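PDB 4L1N: conserved lipoprotein, putative from Clostridium novyi, which is of unknown function but is probably a membrane-attached lipoprotein of the DUF4652 family, which is grouped with the beta-propellers. Local coordinates for residues Lys70-Asn75 with Phe126-Leu131; Trp107-Asp112 with Tyr149-Glu154. All blocks are in the same frame, centred on the assembly; numbering follows the deposited sequence.

Interaction 1. Residues Lys70-Asn75 with Phe126-Leu131; sequences KNSSNN and FDDNNL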
loop_
_atom_site.group_PDB
_atom_site.type_symbol
_atom_site.label_atom_id
_atom_site.label_comp_id
_atom_site.label_asym_id
_atom_site.label_seq_id
_atom_site.Cartn_x
_atom_site.Cartn_y
_atom_site.Cartn_z
ATOM N N LYS A 70 -4.058 -6.287 -9.359
ATOM C CA LYS A 70 -4.965 -5.178 -9.644
ATOM C C LYS A 70 -4.382 -4.427 -10.819
ATOM O O LYS A 70 -3.264 -3.911 -10.732
ATOM C CB LYS A 70 -5.133 -4.253 -8.424
ATOM C CG LYS A 70 -6.338 -4.527 -7.533
ATOM C CD LYS A 70 -6.212 -3.730 -6.221
ATOM C CE LYS A 70 -7.225 -4.115 -5.176
ATOM N NZ LYS A 70 -6.636 -4.084 -3.814
ATOM N N ASN A 71 -5.105 -4.404 -11.929
ATOM C CA ASN A 71 -4.670 -3.722 -13.138
ATOM C C ASN A 71 -4.850 -2.217 -13.042
ATOM O O ASN A 71 -5.757 -1.742 -12.357
ATOM C CB ASN A 71 -5.478 -4.236 -14.311
ATOM C CG ASN A 71 -4.745 -5.192 -15.193
ATOM O OD1 ASN A 71 -4.176 -6.195 -14.745
ATOM N ND2 ASN A 71 -4.792 -4.916 -16.477
ATOM N N SER A 72 -4.013 -1.468 -13.766
ATOM C CA SER A 72 -4.116 -0.017 -13.868
ATOM C C SER A 72 -5.378 0.321 -14.686
ATOM O O SER A 72 -5.855 -0.542 -15.438
ATOM C CB SER A 72 -2.860 0.536 -14.533
ATOM O OG SER A 72 -2.947 1.936 -14.727
ATOM N N SER A 73 -5.927 1.550 -14.559
ATOM C CA SER A 73 -7.140 1.917 -15.321
ATOM C C SER A 73 -6.927 1.797 -16.844
ATOM O O SER A 73 -7.804 1.269 -17.522
ATOM C CB SER A 73 -7.619 3.323 -14.966
ATOM O OG SER A 73 -6.926 4.331 -15.682
ATOM N N ASN A 74 -5.747 2.231 -17.358
ATOM C CA ASN A 74 -5.380 2.182 -18.783
ATOM C C ASN A 74 -4.914 0.771 -19.219
ATOM O O ASN A 74 -4.561 0.578 -20.387
ATOM C CB ASN A 74 -4.284 3.229 -19.102
ATOM C CG ASN A 74 -2.936 3.032 -18.431
ATOM O OD1 ASN A 74 -2.738 2.188 -17.543
ATOM N ND2 ASN A 74 -1.962 3.832 -18.838
ATOM N N ASN A 75 -4.896 -0.199 -18.270
ATOM C CA ASN A 75 -4.484 -1.601 -18.438
ATOM C C ASN A 75 -3.033 -1.731 -18.954
ATOM O O ASN A 75 -2.678 -2.770 -19.512
ATOM C CB ASN A 75 -5.466 -2.378 -19.332
ATOM C CG ASN A 75 -6.806 -2.632 -18.682
ATOM O OD1 ASN A 75 -6.905 -3.146 -17.558
ATOM N ND2 ASN A 75 -7.874 -2.293 -19.383
ATOM N N PHE A 126 -4.071 5.104 -7.881
ATOM C CA PHE A 126 -4.399 6.519 -7.683
ATOM C C PHE A 126 -4.638 7.160 -9.050
ATOM O O PHE A 126 -5.587 7.925 -9.222
ATOM C CB PHE A 126 -3.284 7.247 -6.904
ATOM C CG PHE A 126 -3.537 8.714 -6.672
ATOM C CD1 PHE A 126 -3.108 9.664 -7.590
ATOM C CD2 PHE A 126 -4.213 9.148 -5.540
ATOM C CE1 PHE A 126 -3.371 11.018 -7.393
ATOM C CE2 PHE A 126 -4.476 10.505 -5.339
ATOM C CZ PHE A 126 -4.045 11.431 -6.264
ATOM N N ASP A 127 -3.747 6.873 -10.000
ATOM C CA ASP A 127 -3.795 7.295 -11.394
ATOM C C ASP A 127 -2.975 6.257 -12.214
ATOM O O ASP A 127 -2.741 5.157 -11.720
ATOM C CB ASP A 127 -3.356 8.773 -11.593
ATOM C CG ASP A 127 -1.955 9.193 -11.168
ATOM O OD1 ASP A 127 -1.039 8.334 -11.182
ATOM O OD2 ASP A 127 -1.752 10.407 -10.910
ATOM N N ASP A 128 -2.571 6.568 -13.446
ATOM C CA ASP A 128 -1.871 5.579 -14.277
ATOM C C ASP A 128 -0.384 5.444 -13.942
ATOM O O ASP A 128 0.275 4.560 -14.502
ATOM C CB ASP A 128 -2.053 5.888 -15.776
ATOM C CG ASP A 128 -3.510 5.908 -16.214
ATOM O OD1 ASP A 128 -4.200 4.872 -16.044
ATOM O OD2 ASP A 128 -3.963 6.960 -16.716
ATOM N N ASN A 129 0.137 6.265 -13.011
ATOM C CA ASN A 129 1.556 6.226 -12.649
ATOM C C ASN A 129 1.795 6.096 -11.161
ATOM O O ASN A 129 2.942 5.912 -10.759
ATOM C CB ASN A 129 2.269 7.474 -13.158
ATOM C CG ASN A 129 2.171 7.651 -14.645
ATOM O OD1 ASN A 129 2.667 6.834 -15.437
ATOM N ND2 ASN A 129 1.483 8.706 -15.045
ATOM N N ASN A 130 0.742 6.197 -10.340
ATOM C CA ASN A 130 0.889 6.112 -8.888
ATOM C C ASN A 130 -0.101 5.156 -8.258
ATOM O O ASN A 130 -1.199 4.955 -8.777
ATOM C CB ASN A 130 0.718 7.494 -8.240
ATOM C CG ASN A 130 1.591 8.573 -8.815
ATOM O OD1 ASN A 130 2.713 8.801 -8.379
ATOM N ND2 ASN A 130 1.081 9.276 -9.799
ATOM N N LEU A 131 0.277 4.628 -7.088
ATOM C CA LEU A 131 -0.544 3.764 -6.249
ATOM C C LEU A 131 -0.944 4.471 -4.958
ATOM O O LEU A 131 -0.288 5.428 -4.529
ATOM C CB LEU A 131 0.219 2.482 -5.854
ATOM C CG LEU A 131 0.487 1.406 -6.888
ATOM C CD1 LEU A 131 1.589 0.515 -6.420
ATOM C CD2 LEU A 131 -0.751 0.572 -7.156
#
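D128 and S73 meet because their first torsions set D128 CG and S73 OG on the sides where the two residues approach: D128 CG stands anti to its own carbonyl carbon (chi1 -59°), with chi2 left to turn the carboxylate, while S73 OG sits between its backbone N and carbonyl carbon (chi1 83°). S73 OG donates to D128 OD1 over 2.8 Å, reaching the syn side of the carboxylate and lying only slightly out of its plane. The same OD1 receives a weak bond from the backbone N of N74 at 3.3 Å, so one carboxylate oxygen gathers two groups of the type I turn S72-N75. The amide of N74 lies stacked against the carboxylate, the two planes 23° apart, with N74 CG 3.7 Å from D128 CG. Its oxygen is turned back into the turn, where S72 OG donates to N74 OD1 at 2.8 Å from above the carbonyl plane.

The loop that carries D128 contains an Asx turn. D127 OD1 accepts from N129 N at 3.0 Å and from N130 ND2 at 2.7 Å, bonds that probably help to hold the backbone around D128. A type I turn thus meets an Asx turn at the surface, through polar groups rather than hydrophobic packing.

Each turn belongs to a hairpin of the large antiparallel sheet: loop 72-76 joins strands 70-71 and 77-82, and loop 126-129 joins strands 118-125 and 130-137. Strands 70-71 and 118-125 are the outermost of that sheet, and the bonds of K70 to W125 and I123 bring its two margins together beside the contact.

Interaction 2. Residues Trp107-Asp112 with Tyr149-Glu154; sequences WELDLD and YKVNIE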
loop_
_atom_site.group_PDB
_atom_site.type_symbol
_atom_site.label_atom_id
_atom_site.label_comp_id
_atom_site.label_asym_id
_atom_site.label_seq_id
_atom_site.Cartn_x
_atom_site.Cartn_y
_atom_site.Cartn_z
ATOM N N TRP A 107 9.225 -5.463 -12.037
ATOM C CA TRP A 107 10.059 -4.894 -10.984
ATOM C C TRP A 107 9.296 -4.935 -9.650
ATOM O O TRP A 107 8.135 -5.341 -9.623
ATOM C CB TRP A 107 10.558 -3.481 -11.328
ATOM C CG TRP A 107 9.521 -2.395 -11.328
ATOM C CD1 TRP A 107 9.209 -1.563 -10.292
ATOM C CD2 TRP A 107 8.815 -1.897 -12.471
ATOM N NE1 TRP A 107 8.308 -0.611 -10.705
ATOM C CE2 TRP A 107 8.044 -0.796 -12.039
ATOM C CE3 TRP A 107 8.744 -2.288 -13.822
ATOM C CZ2 TRP A 107 7.202 -0.090 -12.903
ATOM C CZ3 TRP A 107 7.898 -1.597 -14.672
ATOM C CH2 TRP A 107 7.115 -0.531 -14.205
ATOM N N GLU A 108 9.988 -4.605 -8.548
ATOM C CA GLU A 108 9.423 -4.582 -7.219
ATOM C C GLU A 108 9.797 -3.280 -6.516
ATOM O O GLU A 108 10.856 -2.703 -6.773
ATOM C CB GLU A 108 9.825 -5.831 -6.388
ATOM C CG GLU A 108 11.247 -5.870 -5.853
ATOM C CD GLU A 108 11.672 -7.110 -5.085
ATOM O OE1 GLU A 108 11.596 -8.234 -5.635
ATOM O OE2 GLU A 108 12.216 -6.937 -3.973
ATOM N N LEU A 109 8.882 -2.798 -5.665
ATOM C CA LEU A 109 9.077 -1.629 -4.826
ATOM C C LEU A 109 9.241 -2.112 -3.408
ATOM O O LEU A 109 8.333 -2.737 -2.848
ATOM C CB LEU A 109 7.918 -0.637 -4.931
ATOM C CG LEU A 109 7.695 0.122 -6.222
ATOM C CD1 LEU A 109 6.485 1.044 -6.062
ATOM C CD2 LEU A 109 8.912 0.942 -6.634
ATOM N N ASP A 110 10.417 -1.875 -2.844
ATOM C CA ASP A 110 10.729 -2.323 -1.499
ATOM C C ASP A 110 10.857 -1.188 -0.552
ATOM O O ASP A 110 11.515 -0.200 -0.848
ATOM C CB ASP A 110 12.030 -3.119 -1.479
ATOM C CG ASP A 110 11.898 -4.541 -1.950
ATOM O OD1 ASP A 110 10.777 -4.934 -2.361
ATOM O OD2 ASP A 110 12.907 -5.273 -1.894
ATOM N N LEU A 111 10.303 -1.368 0.630
ATOM C CA LEU A 111 10.386 -0.387 1.680
ATOM C C LEU A 111 11.818 -0.274 2.177
ATOM O O LEU A 111 12.397 -1.267 2.622
ATOM C CB LEU A 111 9.447 -0.839 2.790
ATOM C CG LEU A 111 8.744 0.215 3.618
ATOM C CD1 LEU A 111 8.067 1.265 2.758
ATOM C CD2 LEU A 111 7.763 -0.443 4.522
ATOM N N ASP A 112 12.422 0.914 1.991
ATOM C CA ASP A 112 13.770 1.274 2.456
ATOM C C ASP A 112 13.662 1.460 3.960
ATOM O O ASP A 112 13.013 2.409 4.414
ATOM C CB ASP A 112 14.246 2.562 1.750
ATOM C CG ASP A 112 15.681 3.018 1.969
ATOM O OD1 ASP A 112 16.397 2.385 2.780
ATOM O OD2 ASP A 112 16.092 4.009 1.320
ATOM N N TYR A 149 -0.467 6.572 1.659
ATOM C CA TYR A 149 0.490 7.287 0.822
ATOM C C TYR A 149 0.133 7.184 -0.642
ATOM O O TYR A 149 -0.514 6.209 -1.052
ATOM C CB TYR A 149 1.897 6.691 1.001
ATOM C CG TYR A 149 2.501 6.801 2.381
ATOM C CD1 TYR A 149 3.254 7.915 2.748
ATOM C CD2 TYR A 149 2.351 5.780 3.310
ATOM C CE1 TYR A 149 3.802 8.027 4.027
ATOM C CE2 TYR A 149 2.910 5.871 4.584
ATOM C CZ TYR A 149 3.637 6.994 4.939
ATOM O OH TYR A 149 4.235 7.030 6.178
ATOM N N LYS A 150 0.652 8.158 -1.454
ATOM C CA LYS A 150 0.622 8.195 -2.928
ATOM C C LYS A 150 2.004 7.799 -3.354
ATOM O O LYS A 150 2.945 8.538 -3.060
ATOM C CB LYS A 150 0.226 9.577 -3.464
ATOM C CG LYS A 150 0.118 9.643 -4.992
ATOM C CD LYS A 150 -0.344 11.020 -5.471
ATOM C CE LYS A 150 0.757 11.879 -6.017
ATOM N NZ LYS A 150 0.444 12.349 -7.394
ATOM N N VAL A 151 2.170 6.611 -3.957
ATOM C CA VAL A 151 3.511 6.119 -4.314
ATOM C C VAL A 151 3.698 5.972 -5.834
ATOM O O VAL A 151 2.951 5.249 -6.482
ATOM C CB VAL A 151 3.789 4.779 -3.583
ATOM C CG1 VAL A 151 5.172 4.224 -3.931
ATOM C CG2 VAL A 151 3.618 4.931 -2.066
ATOM N N ASN A 152 4.724 6.643 -6.383
ATOM C CA ASN A 152 5.103 6.590 -7.796
ATOM C C ASN A 152 5.688 5.212 -8.108
ATOM O O ASN A 152 6.693 4.817 -7.511
ATOM C CB ASN A 152 6.092 7.696 -8.110
ATOM C CG ASN A 152 6.313 7.960 -9.584
ATOM O OD1 ASN A 152 6.634 7.071 -10.387
ATOM N ND2 ASN A 152 6.208 9.219 -9.956
ATOM N N ILE A 153 5.035 4.471 -9.023
ATOM C CA ILE A 153 5.393 3.088 -9.372
ATOM C C ILE A 153 6.783 2.982 -9.991
ATOM O O ILE A 153 7.351 1.886 -10.005
ATOM C CB ILE A 153 4.333 2.384 -10.270
ATOM C CG1 ILE A 153 4.238 2.981 -11.684
ATOM C CG2 ILE A 153 2.987 2.291 -9.572
ATOM C CD1 ILE A 153 3.869 2.010 -12.725
ATOM N N GLU A 154 7.340 4.101 -10.464
ATOM C CA GLU A 154 8.648 4.114 -11.106
ATOM C C GLU A 154 9.757 4.608 -10.169
ATOM O O GLU A 154 10.780 3.940 -10.063
ATOM C CB GLU A 154 8.589 4.976 -12.388
ATOM C CG GLU A 154 9.830 4.942 -13.264
ATOM C CD GLU A 154 10.367 3.566 -13.603
ATOM O OE1 GLU A 154 9.627 2.761 -14.214
ATOM O OE2 GLU A 154 11.537 3.295 -13.250
#
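W107 and L109 of strand 105-111 meet the Asx turn that follows strand 147-152, a contact across the interior of one strongly curved antiparallel sheet. Strands 49-56 and 157-160 lie between the two in strand order, and the two segments make no backbone-to-backbone bond; side chains of 105-111 reach both side chains and main chain of the turn. In the turn, N152 OD1 accepts from E154 N at 3.1 Å, in the carbonyl plane on a lone pair. The carbonyl of I153 faces the tryptophan.

W107 NE1 donates to I153 O over 2.8 Å. The oxygen lies close to the indole plane, at the edge of the ring, and the donor comes in nearly head-on to the carbonyl (C=O...N angle 165°). A buried indole N-H and a main-chain oxygen beyond the strand end thereby satisfy each other. W107 CB points toward the turn; chi1 (70°) sets CG between the backbone N and the carbonyl carbon, and chi2 (94°) turns the ring. The I153 side chain runs at about a right angle to that of W107 and brings CD1 to the ring's edge, 3.9 Å from W107 CZ2.

Two residues further along the same strand, L109 meets V151 tip to tip, its CD1 4.0 Å from V151 CG1. Its other branch, CD2, packs 3.8 Å from I153 O, so apolar carbon flanks the polar bond.

K54 is shared by E154 and W107, through a salt bridge to E154 OE2 and a cation-pi contact with the indole. The chain of E154, bent at chi2, brings OE1 over one face of the W107 ring, 3.9 Å above its plane and offset toward the rim near CZ2 and CH2.

How the interactions relate
The pair illustrates how the chemistry of a contact follows its depth in a fold. Interaction 1 is at the surface, loop against loop, and works through a carboxylate, hydroxyls and amides. Interaction 2 is mostly buried: leucine and isoleucine carbons lie beside a single indole-to-carbonyl bond, with valine packing on the leucine, and charge comes in with the exposed E154. Each has an Asx turn in one of its loops. They share the hairpin of strands 130-137 and 147-152, where L131 pairs with V151 and N129 with I153 through their backbones. From this hairpin, the loop before strand 130-137 meets 70-75, and the end of strand 147-152 with its turn meets strand 105-111.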